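Local coordinates for protein FMN reductase (NADPH) (Bacillus subtilis, PDB 3N2S) that transfers electrons from NADPH to flavin mononucleotide and also reduces nitroaromatic compounds, quinones and azo dyes, working as a flavin-binding homodimer, at residues A37-S41 and Y42-Y46; I27-L30 and V31-Q35; C80-L83 and Y84-Q87; V181-E184 and N185-V189; H86-L89 and A90-K93. One frame throughout, in Å; residues are numbered along the deposited sequence.

Contact 1: residues A37-S41 and Y42-Y46; sequences ASTSS and YVQAY. With FMN (flavin mononucleotide), chain G.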
# COMPACT_ATOMS: atom_id res chain seq x y z
N ALA A 37 9.62 5.29 2.38
CA ALA A 37 8.25 5.20 2.91
C ALA A 37 8.26 4.70 4.35
O ALA A 37 9.17 3.98 4.76
CB ALA A 37 7.42 4.23 2.04
N SER A 38 7.24 5.08 5.12
CA SER A 38 7.03 4.57 6.48
C SER A 38 6.93 3.04 6.38
O SER A 38 6.57 2.49 5.33
CB SER A 38 5.71 5.09 7.04
OG SER A 38 5.76 6.50 7.21
N THR A 39 7.26 2.37 7.48
CA THR A 39 7.27 0.92 7.57
C THR A 39 6.86 0.48 8.98
O THR A 39 7.43 0.96 9.96
CB THR A 39 8.65 0.36 7.13
OG1 THR A 39 8.73 -0.99 7.57
CG2 THR A 39 9.83 1.15 7.73
N SER A 40 5.85 -0.41 9.08
CA SER A 40 5.33 -0.92 10.37
C SER A 40 6.45 -1.51 11.21
O SER A 40 7.16 -2.39 10.73
CB SER A 40 4.29 -2.00 10.15
OG SER A 40 3.16 -1.55 9.43
N SER A 41 6.63 -0.99 12.44
CA SER A 41 7.66 -1.41 13.40
C SER A 41 9.06 -1.51 12.80
O SER A 41 9.84 -2.37 13.23
CB SER A 41 7.26 -2.71 14.08
OG SER A 41 6.06 -2.51 14.81
N TYR A 42 9.36 -0.68 11.76
CA TYR A 42 10.68 -0.59 11.10
C TYR A 42 11.07 -1.91 10.39
O TYR A 42 12.23 -2.08 10.01
CB TYR A 42 11.71 -0.27 12.21
CG TYR A 42 13.00 0.44 11.86
CD1 TYR A 42 13.16 1.06 10.62
CD2 TYR A 42 14.03 0.55 12.79
CE1 TYR A 42 14.33 1.75 10.31
CE2 TYR A 42 15.20 1.25 12.50
CZ TYR A 42 15.35 1.83 11.26
OH TYR A 42 16.49 2.56 11.01
N VAL A 43 10.10 -2.82 10.20
CA VAL A 43 10.35 -4.15 9.61
C VAL A 43 10.78 -4.18 8.16
O VAL A 43 11.46 -5.13 7.76
CB VAL A 43 9.28 -5.23 9.95
CG1 VAL A 43 8.96 -5.23 11.44
CG2 VAL A 43 8.00 -5.01 9.14
N GLN A 44 10.36 -3.16 7.35
CA GLN A 44 10.68 -3.05 5.92
C GLN A 44 10.44 -4.41 5.23
O GLN A 44 11.35 -4.98 4.61
CB GLN A 44 12.14 -2.56 5.73
CG GLN A 44 12.40 -1.18 6.33
CD GLN A 44 13.87 -0.91 6.60
OE1 GLN A 44 14.62 -0.53 5.72
NE2 GLN A 44 14.28 -1.02 7.83
N ALA A 45 9.22 -4.93 5.39
CA ALA A 45 8.83 -6.28 4.96
C ALA A 45 8.56 -6.44 3.46
O ALA A 45 7.54 -6.99 3.06
CB ALA A 45 7.66 -6.78 5.80
N TYR A 46 9.51 -6.01 2.64
CA TYR A 46 9.37 -6.10 1.18
C TYR A 46 10.70 -6.24 0.47
O TYR A 46 11.76 -5.96 1.04
CB TYR A 46 8.61 -4.84 0.64
CG TYR A 46 9.29 -3.54 0.98
CD1 TYR A 46 10.23 -2.98 0.12
CD2 TYR A 46 9.06 -2.91 2.20
CE1 TYR A 46 10.93 -1.83 0.47
CE2 TYR A 46 9.75 -1.75 2.56
CZ TYR A 46 10.69 -1.22 1.70
OH TYR A 46 11.36 -0.08 2.06
N1 FMN G . 4.31 4.43 14.51
C2 FMN G . 3.71 4.62 15.72
O2 FMN G . 4.20 5.37 16.57
N3 FMN G . 2.58 3.94 16.03
C4 FMN G . 1.88 3.10 15.24
O4 FMN G . 0.87 2.54 15.58
C4A FMN G . 2.46 2.91 13.89
N5 FMN G . 1.83 2.15 13.00
C5A FMN G . 2.37 2.11 11.69
C6 FMN G . 1.61 1.39 10.72
C7 FMN G . 2.01 1.38 9.39
C7M FMN G . 1.15 0.66 8.37
C8 FMN G . 3.27 2.04 9.00
C8M FMN G . 3.74 2.03 7.62
C9 FMN G . 4.03 2.72 9.98
C9A FMN G . 3.60 2.77 11.33
N10 FMN G . 4.26 3.53 12.33
C10 FMN G . 3.74 3.67 13.59
C1' FMN G . 5.49 4.27 12.00
C2' FMN G . 6.67 3.32 11.89
O2' FMN G . 7.03 2.97 13.23
C3' FMN G . 7.81 4.09 11.24
O3' FMN G . 7.43 4.38 9.88
C4' FMN G . 9.17 3.30 11.28
O4' FMN G . 9.66 3.26 12.63
C5' FMN G . 10.25 4.00 10.39
O5' FMN G . 10.43 5.31 10.92
P FMN G . 10.27 6.60 9.98
O1P FMN G . 10.37 7.76 10.98
O2P FMN G . 8.80 6.66 9.47
O3P FMN G . 11.23 6.60 8.80
O HOH W 1 9.87 1.28 3.80
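A chi1 of 165° swings Thr39 OG1 away from its own N and onto the chain of Gln44, while Thr39 CG2 is left against the CG of Gln44, 3.7 Å away. The two side chains belong to the flavin-binding loop of the nitroreductase fold, between helix 24-35 and strand 46-51, which coils back on itself without regular secondary structure. Gln44 N gives its hydrogen to Thr39 OG1 at 2.7 Å, and the same oxygen is hydrogen-bonded to the carboxylate of Asp113 on helix 104-127, so the hydroxyl oxygen has two polar partners inside the protein. Two backbone bonds tighten the coil, Tyr42 N to Thr39 O and Val43 N to Ser40 O. The flavin lies alongside: Thr39 N donates to O3' of its ribityl chain at 3.1 Å, and Ser40 OG approaches C7 of the isoalloxazine ring at 3.1 Å. Thr39 CG2 touches the Tyr42 ring near its plane, at an edge; the Tyr42 hydroxyl is bonded to Pro174 O of the second subunit. Gln44 OE1 accepts from Leu176 N of that subunit, and its amide is further fixed by a bond from Gln44 NE2 to Tyr42 O, 3.2 Å long and almost straight at 177°, with the oxygen in the amide plane.

Contact 2: residues I27-L30 and V31-Q35; sequences IDTL and VKSAQ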
# COMPACT_ATOMS: atom_id res chain seq x y z
N ILE A 27 17.12 4.48 -11.64
CA ILE A 27 16.73 3.25 -10.90
C ILE A 27 17.12 3.42 -9.43
O ILE A 27 16.32 3.12 -8.54
CB ILE A 27 17.36 1.97 -11.54
CG1 ILE A 27 16.73 1.69 -12.94
CG2 ILE A 27 17.24 0.74 -10.60
CD1 ILE A 27 17.51 0.71 -13.83
N ASP A 28 18.36 3.91 -9.19
CA ASP A 28 18.83 4.15 -7.83
C ASP A 28 17.90 5.11 -7.06
O ASP A 28 17.51 4.80 -5.94
CB ASP A 28 20.27 4.67 -7.83
CG ASP A 28 20.82 4.81 -6.44
OD1 ASP A 28 21.10 3.77 -5.82
OD2 ASP A 28 20.89 5.95 -5.95
N THR A 29 17.53 6.23 -7.68
CA THR A 29 16.65 7.26 -7.10
C THR A 29 15.26 6.66 -6.80
O THR A 29 14.73 6.88 -5.71
CB THR A 29 16.60 8.49 -8.02
OG1 THR A 29 17.90 9.04 -8.10
CG2 THR A 29 15.63 9.55 -7.54
N LEU A 30 14.71 5.87 -7.75
CA LEU A 30 13.41 5.21 -7.60
C LEU A 30 13.40 4.23 -6.42
O LEU A 30 12.46 4.26 -5.61
CB LEU A 30 13.02 4.49 -8.90
CG LEU A 30 12.66 5.39 -10.09
CD1 LEU A 30 12.38 4.57 -11.31
CD2 LEU A 30 11.50 6.31 -9.76
N VAL A 31 14.45 3.41 -6.29
CA VAL A 31 14.60 2.44 -5.20
C VAL A 31 14.72 3.17 -3.84
O VAL A 31 14.00 2.84 -2.90
CB VAL A 31 15.74 1.42 -5.45
CG1 VAL A 31 16.00 0.56 -4.21
CG2 VAL A 31 15.43 0.55 -6.67
N LYS A 32 15.60 4.17 -3.75
CA LYS A 32 15.77 4.97 -2.51
C LYS A 32 14.45 5.66 -2.12
O LYS A 32 14.12 5.72 -0.94
CB LYS A 32 16.88 6.04 -2.67
CG LYS A 32 18.30 5.44 -2.69
CD LYS A 32 19.37 6.48 -3.01
CE LYS A 32 19.54 7.57 -1.97
NZ LYS A 32 20.30 8.73 -2.51
N SER A 33 13.71 6.18 -3.11
CA SER A 33 12.42 6.83 -2.88
C SER A 33 11.43 5.84 -2.28
O SER A 33 10.76 6.16 -1.30
CB SER A 33 11.87 7.41 -4.17
OG SER A 33 12.68 8.50 -4.60
N ALA A 34 11.37 4.63 -2.85
CA ALA A 34 10.52 3.53 -2.38
C ALA A 34 10.86 3.22 -0.92
O ALA A 34 9.98 3.20 -0.07
CB ALA A 34 10.75 2.29 -3.25
N GLN A 35 12.18 3.02 -0.63
CA GLN A 35 12.63 2.69 0.72
C GLN A 35 12.31 3.72 1.77
O GLN A 35 12.14 3.36 2.93
CB GLN A 35 14.15 2.40 0.72
CG GLN A 35 14.55 1.15 -0.04
CD GLN A 35 15.98 0.84 0.25
OE1 GLN A 35 16.30 0.14 1.22
NE2 GLN A 35 16.85 1.32 -0.61
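Helix 24-35 carries this contact between neighbouring turns, and a side-chain bond joins Ser33 to Thr29. Ser33 OG lies beside its own backbone N (chi1 -68°), from where the hydroxyl bends back and donates to Thr29 O at 2.8 Å. Ser33 N also donates to Thr29 O, at 2.9 Å, and the two donors reach the oxygen from opposite faces of the carbonyl plane. The hydroxyl proton is thereby used within the helix, on a side that packs against Ala124 of helix 104-127. The i to i+4 hydrogen bonds of the alpha helix continue on either side of it, from Val31 N to Ile27 O, from Lys32 N to Asp28 O and from Ala34 N to Leu30 O. On another side of the helix, Asp28 and Lys32 cross obliquely: Asp28 OD2 sits 3.4 Å from the CD methylene of Lys32, whose chain bends at chi3, and NZ stays 4.5 Å from the same oxygen. That is charge proximity without a salt bridge; the paired oxygen is Asp28 OD1, which meets Lys178 of the second subunit. Ile27 and Val31 make an apolar strip, their CG2 methyls 4.3 Å apart, and both pack on Tyr182 of the second subunit. Leu30 faces the core instead, reaching Phe77 of strand 75-82 and Met121, Ala124 and Ala125 of helix 104-127.

Contact 3: residues C80-L83 and Y84-Q87; sequences CADL and YRHQ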
# COMPACT_ATOMS: atom_id res chain seq x y z
N CYS A 80 7.46 -7.31 -3.91
CA CYS A 80 7.14 -8.54 -3.16
C CYS A 80 6.95 -8.26 -1.70
O CYS A 80 7.74 -7.51 -1.14
CB CYS A 80 8.25 -9.59 -3.32
SG CYS A 80 8.71 -9.97 -5.02
N ALA A 81 6.02 -9.00 -1.06
CA ALA A 81 5.91 -9.06 0.39
C ALA A 81 7.11 -9.93 0.74
O ALA A 81 7.37 -10.93 0.04
CB ALA A 81 4.60 -9.73 0.81
N ASP A 82 7.93 -9.53 1.72
CA ASP A 82 9.14 -10.28 2.07
C ASP A 82 9.30 -10.45 3.57
O ASP A 82 9.59 -9.48 4.27
CB ASP A 82 10.41 -9.61 1.46
CG ASP A 82 11.72 -10.38 1.59
OD1 ASP A 82 11.86 -11.18 2.54
OD2 ASP A 82 12.65 -10.11 0.81
N LEU A 83 9.17 -11.69 4.04
CA LEU A 83 9.42 -12.06 5.44
C LEU A 83 10.58 -13.07 5.51
O LEU A 83 10.96 -13.55 6.60
CB LEU A 83 8.14 -12.56 6.11
CG LEU A 83 7.05 -11.48 6.31
CD1 LEU A 83 5.75 -12.06 6.77
CD2 LEU A 83 7.52 -10.37 7.26
N TYR A 84 11.16 -13.37 4.35
CA TYR A 84 12.32 -14.28 4.22
C TYR A 84 13.55 -13.65 4.87
O TYR A 84 14.32 -14.33 5.55
CB TYR A 84 12.56 -14.60 2.75
CG TYR A 84 13.83 -15.39 2.47
CD1 TYR A 84 13.83 -16.78 2.55
CD2 TYR A 84 14.99 -14.76 2.06
CE1 TYR A 84 14.98 -17.52 2.24
CE2 TYR A 84 16.15 -15.48 1.75
CZ TYR A 84 16.13 -16.87 1.83
OH TYR A 84 17.27 -17.59 1.55
N ARG A 85 13.73 -12.32 4.68
CA ARG A 85 14.81 -11.53 5.28
C ARG A 85 14.81 -11.74 6.81
O ARG A 85 15.86 -12.02 7.39
CB ARG A 85 14.59 -10.04 4.95
CG ARG A 85 15.62 -9.06 5.54
CD ARG A 85 15.37 -7.61 5.13
NE ARG A 85 15.42 -7.46 3.67
CZ ARG A 85 14.38 -7.11 2.91
NH1 ARG A 85 13.21 -6.81 3.47
NH2 ARG A 85 14.51 -7.05 1.59
N HIS A 86 13.62 -11.68 7.41
CA HIS A 86 13.36 -11.83 8.85
C HIS A 86 13.59 -13.27 9.29
O HIS A 86 14.23 -13.50 10.32
CB HIS A 86 11.95 -11.28 9.18
CG HIS A 86 11.71 -9.94 8.53
ND1 HIS A 86 11.39 -9.84 7.17
CD2 HIS A 86 11.87 -8.70 9.02
CE1 HIS A 86 11.34 -8.54 6.91
NE2 HIS A 86 11.61 -7.82 8.00
N GLN A 87 13.14 -14.25 8.48
CA GLN A 87 13.39 -15.67 8.74
C GLN A 87 14.91 -15.92 8.80
O GLN A 87 15.39 -16.52 9.75
CB GLN A 87 12.78 -16.55 7.64
CG GLN A 87 12.89 -18.05 7.95
CD GLN A 87 12.70 -18.95 6.75
OE1 GLN A 87 12.93 -18.57 5.59
NE2 GLN A 87 12.33 -20.18 7.02
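Asp82 OD1 receives two backbone donors from the first turn of helix 84-92: Arg85 N at 3.1 Å, nearly straight at 167° and on the syn side of the carboxylate, and Tyr84 N at 2.9 Å, a weak bond. This is an aspartate N-terminal cap, placed where strand 75-82 passes into the helix. Asp82 OD2 lies over one face of the Arg85 guanidinium, 3.7 Å from NH2; none of its N-H bonds is directed at the oxygen, so this long salt bridge rests on charge alone. The arginine chain bends at chi3 to bring its head back there. Leu83 O closes the first helical turn by accepting from Gln87 N at 3.0 Å. The His86 ring sets its edge near Asp82 O, with CE1 3.3 Å away. Farther out, Ser47 OG of the same chain and Tyr187 OH of the second subunit both bond to Asp82 OD2, Arg85 NH1 bonds to Tyr46 O of its own chain and NH2 to Ala180 O of the second subunit, and His86 NE2 is held by Val43 O. With hydroxyls on one oxygen, amides on the other and a guanidinium above, the buried carboxylate is probably stabilised as the anion.

Contact 4: residues V181-E184 and N185-V189; sequences VYHE and NTYNV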
# COMPACT_ATOMS: atom_id res chain seq x y z
N VAL A 181 -16.05 8.30 -0.74
CA VAL A 181 -14.81 7.76 -0.13
C VAL A 181 -14.52 8.31 1.26
O VAL A 181 -14.02 7.57 2.10
CB VAL A 181 -13.63 7.97 -1.12
CG1 VAL A 181 -12.27 7.66 -0.48
CG2 VAL A 181 -13.82 7.13 -2.37
N TYR A 182 -14.80 9.60 1.47
CA TYR A 182 -14.49 10.30 2.72
C TYR A 182 -15.71 10.43 3.61
O TYR A 182 -16.76 10.88 3.14
CB TYR A 182 -13.86 11.68 2.42
CG TYR A 182 -13.45 12.44 3.67
CD1 TYR A 182 -12.36 12.02 4.43
CD2 TYR A 182 -14.18 13.54 4.11
CE1 TYR A 182 -11.96 12.73 5.56
CE2 TYR A 182 -13.82 14.22 5.28
CZ TYR A 182 -12.71 13.81 6.00
OH TYR A 182 -12.33 14.47 7.14
N HIS A 183 -15.59 9.98 4.86
CA HIS A 183 -16.70 9.94 5.83
C HIS A 183 -16.26 10.73 7.06
O HIS A 183 -15.10 10.66 7.44
CB HIS A 183 -17.00 8.47 6.26
CG HIS A 183 -17.14 7.49 5.13
ND1 HIS A 183 -18.38 7.07 4.70
CD2 HIS A 183 -16.18 6.89 4.38
CE1 HIS A 183 -18.15 6.24 3.69
NE2 HIS A 183 -16.85 6.11 3.45
N GLU A 184 -17.17 11.48 7.67
CA GLU A 184 -16.80 12.26 8.86
C GLU A 184 -17.20 11.51 10.09
O GLU A 184 -18.40 11.23 10.28
CB GLU A 184 -17.43 13.67 8.82
CG GLU A 184 -16.70 14.57 7.84
CD GLU A 184 -16.86 16.07 7.96
OE1 GLU A 184 -16.43 16.77 7.01
OE2 GLU A 184 -17.29 16.56 9.03
N ASN A 185 -16.19 11.13 10.91
CA ASN A 185 -16.31 10.42 12.19
C ASN A 185 -16.76 8.99 12.18
O ASN A 185 -16.21 8.17 12.93
CB ASN A 185 -17.07 11.25 13.24
CG ASN A 185 -16.33 12.51 13.59
OD1 ASN A 185 -15.15 12.47 13.94
ND2 ASN A 185 -16.97 13.66 13.43
N THR A 186 -17.80 8.69 11.39
CA THR A 186 -18.33 7.33 11.25
C THR A 186 -18.55 7.05 9.78
O THR A 186 -18.69 7.99 9.00
CB THR A 186 -19.66 7.15 12.02
OG1 THR A 186 -20.60 8.12 11.56
CG2 THR A 186 -19.49 7.22 13.55
N TYR A 187 -18.59 5.76 9.41
CA TYR A 187 -18.86 5.33 8.03
C TYR A 187 -20.32 5.68 7.71
O TYR A 187 -21.21 5.37 8.51
CB TYR A 187 -18.68 3.81 7.90
CG TYR A 187 -18.63 3.33 6.47
CD1 TYR A 187 -19.80 3.11 5.73
CD2 TYR A 187 -17.41 3.08 5.84
CE1 TYR A 187 -19.75 2.69 4.40
CE2 TYR A 187 -17.35 2.65 4.51
CZ TYR A 187 -18.52 2.44 3.80
OH TYR A 187 -18.47 2.01 2.49
N ASN A 188 -20.57 6.31 6.56
CA ASN A 188 -21.91 6.70 6.15
C ASN A 188 -22.59 5.53 5.43
O ASN A 188 -22.21 5.19 4.31
CB ASN A 188 -21.87 7.96 5.27
CG ASN A 188 -23.24 8.49 4.88
OD1 ASN A 188 -24.29 7.98 5.29
ND2 ASN A 188 -23.26 9.53 4.09
N VAL A 189 -23.62 4.94 6.08
CA VAL A 189 -24.39 3.82 5.54
C VAL A 189 -25.76 4.27 4.97
O VAL A 189 -26.57 3.42 4.59
CB VAL A 189 -24.54 2.61 6.53
CG1 VAL A 189 -23.18 2.01 6.88
CG2 VAL A 189 -25.30 3.01 7.81
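The backbone turns sharply after the short strand 182-184, in what fits a classic gamma turn centred on Asn185 (phi 69°), and brings Tyr187 and Asn188 back beside His183. The strand extends the sheet of the second subunit through a parallel ladder, and this turn lies at its end, on the dimer interface. The His183 and Tyr187 side chains lie alongside each other with their ring ends in the same direction, as a face-to-face stack with centroids 4.2 Å apart and planes at 22°. CE1 of His183 sits over the centre of the tyrosine ring, whereas Tyr187 CD2 lies over the rim of the imidazole. An extended first torsion lays the Tyr187 ring back along the histidine. Both polar ends continue across the interface: His183 NE2 is hydrogen-bonded to Ser47 of the second subunit, and Tyr187 OH to its Asp82. Asn185 OD1 similarly accepts from Ser52 N and Asp53 N of that subunit. Within the turn, Thr186 N donates to Glu184 O at 2.8 Å, and Thr186 O lies 3.3 Å from His183 CB. Asn188 N donates to His183 ND1 at 3.0 Å in an almost straight line, although the nitrogen lies 35° out of the imidazole plane.

Contact 5: residues H86-L89 and A90-K93; sequences HQQL and AEEK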
# COMPACT_ATOMS: atom_id res chain seq x y z
N HIS A 86 13.62 -11.68 7.41
CA HIS A 86 13.36 -11.83 8.85
C HIS A 86 13.59 -13.27 9.29
O HIS A 86 14.23 -13.50 10.32
CB HIS A 86 11.95 -11.28 9.18
CG HIS A 86 11.71 -9.94 8.53
ND1 HIS A 86 11.39 -9.84 7.17
CD2 HIS A 86 11.87 -8.70 9.02
CE1 HIS A 86 11.34 -8.54 6.91
NE2 HIS A 86 11.61 -7.82 8.00
N GLN A 87 13.14 -14.25 8.48
CA GLN A 87 13.39 -15.67 8.74
C GLN A 87 14.91 -15.92 8.80
O GLN A 87 15.39 -16.52 9.75
CB GLN A 87 12.78 -16.55 7.64
CG GLN A 87 12.89 -18.05 7.95
CD GLN A 87 12.70 -18.95 6.75
OE1 GLN A 87 12.93 -18.57 5.59
NE2 GLN A 87 12.33 -20.18 7.02
N GLN A 88 15.65 -15.46 7.77
CA GLN A 88 17.11 -15.65 7.67
C GLN A 88 17.93 -14.88 8.72
O GLN A 88 18.93 -15.39 9.23
CB GLN A 88 17.61 -15.34 6.26
CG GLN A 88 17.16 -16.34 5.18
CD GLN A 88 17.60 -17.79 5.33
OE1 GLN A 88 16.92 -18.70 4.82
NE2 GLN A 88 18.76 -18.05 5.94
N LEU A 89 17.48 -13.66 9.04
CA LEU A 89 18.06 -12.77 10.06
C LEU A 89 18.07 -13.55 11.40
O LEU A 89 19.10 -13.62 12.07
CB LEU A 89 17.14 -11.51 10.11
CG LEU A 89 17.17 -10.52 11.24
CD1 LEU A 89 16.53 -9.25 10.78
CD2 LEU A 89 16.36 -11.02 12.44
N ALA A 90 16.94 -14.20 11.73
CA ALA A 90 16.77 -14.98 12.96
C ALA A 90 17.64 -16.24 12.95
O ALA A 90 18.26 -16.55 13.98
CB ALA A 90 15.32 -15.33 13.17
N GLU A 91 17.75 -16.93 11.79
CA GLU A 91 18.59 -18.13 11.64
C GLU A 91 20.06 -17.83 11.91
O GLU A 91 20.78 -18.68 12.44
CB GLU A 91 18.41 -18.80 10.27
CG GLU A 91 17.10 -19.57 10.12
CD GLU A 91 16.82 -20.09 8.73
OE1 GLU A 91 17.78 -20.29 7.95
OE2 GLU A 91 15.63 -20.34 8.43
N GLU A 92 20.51 -16.61 11.57
CA GLU A 92 21.87 -16.13 11.81
C GLU A 92 22.17 -16.05 13.32
O GLU A 92 23.32 -16.19 13.72
CB GLU A 92 22.08 -14.74 11.18
CG GLU A 92 22.44 -14.78 9.70
CD GLU A 92 23.57 -15.73 9.34
OE1 GLU A 92 24.66 -15.63 9.95
OE2 GLU A 92 23.35 -16.60 8.46
N LYS A 93 21.12 -15.82 14.13
CA LYS A 93 21.19 -15.71 15.58
C LYS A 93 20.79 -17.03 16.26
O LYS A 93 20.58 -17.06 17.48
CB LYS A 93 20.33 -14.52 16.07
CG LYS A 93 20.66 -13.17 15.43
CD LYS A 93 22.01 -12.60 15.88
CE LYS A 93 22.42 -11.37 15.10
NZ LYS A 93 22.93 -11.71 13.75
O HOH W 2 20.57 -16.74 7.65
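Gln88 and Glu92 are joined through one water, which is gripped by three bonds: it accepts from Gln88 NE2 at 2.8 Å and donates to Gln88 O at 2.6 Å and to Glu92 OE2 at 2.9 Å. The Gln88 chain bends at chi2 (-61°), folding its amide back over its own turn toward that water. Glu92 OE1 forms a salt bridge with Arg195 of the second subunit, so each oxygen of Glu92 has a partner. These residues lie in the last turns of helix 84-92, whose backbone acceptors are filled in order: His86 O by Ala90 N, Gln87 O by Glu91 N and Gln88 O by Glu92 N. Gln88 O therefore serves both the water and the main chain. Farther along, Glu92 N also makes a weak bond to Leu89 O, and Lys93 N bonds to Ala90 O. Glu91 lies between two glutamines, its OE2 3.6 Å from Gln87 NE2 alongside and its OE1 3.2 Å from Gln88 NE2, with both amide planes steeply turned to the carboxylate. Gln87 NE2 has a weak hydrogen bond to Ser98 OG. Leu89, on a buried side, meets Trp221 of the second subunit.

In the fold
Contacts 1 and 3 are the buried pair, their centres about 11 Å apart, joined by a histidine side chain and by a backbone bond between Asp82 and Ala45. Contact 1 alone binds the flavin directly. Contacts 3 and 5 share helix 84-92, capped by a buried carboxylate at its start and served by water near its partly exposed end. Contact 2, on helix 24-35, mixes core packing with charged groups and meets contact 1 where Tyr46 OH touches Gln35. Contact 4 stands apart, about 19 Å from contact 1 at the nearest atoms, yet across the dimer it meets the capping residue of contact 3. All five touch the partner subunit.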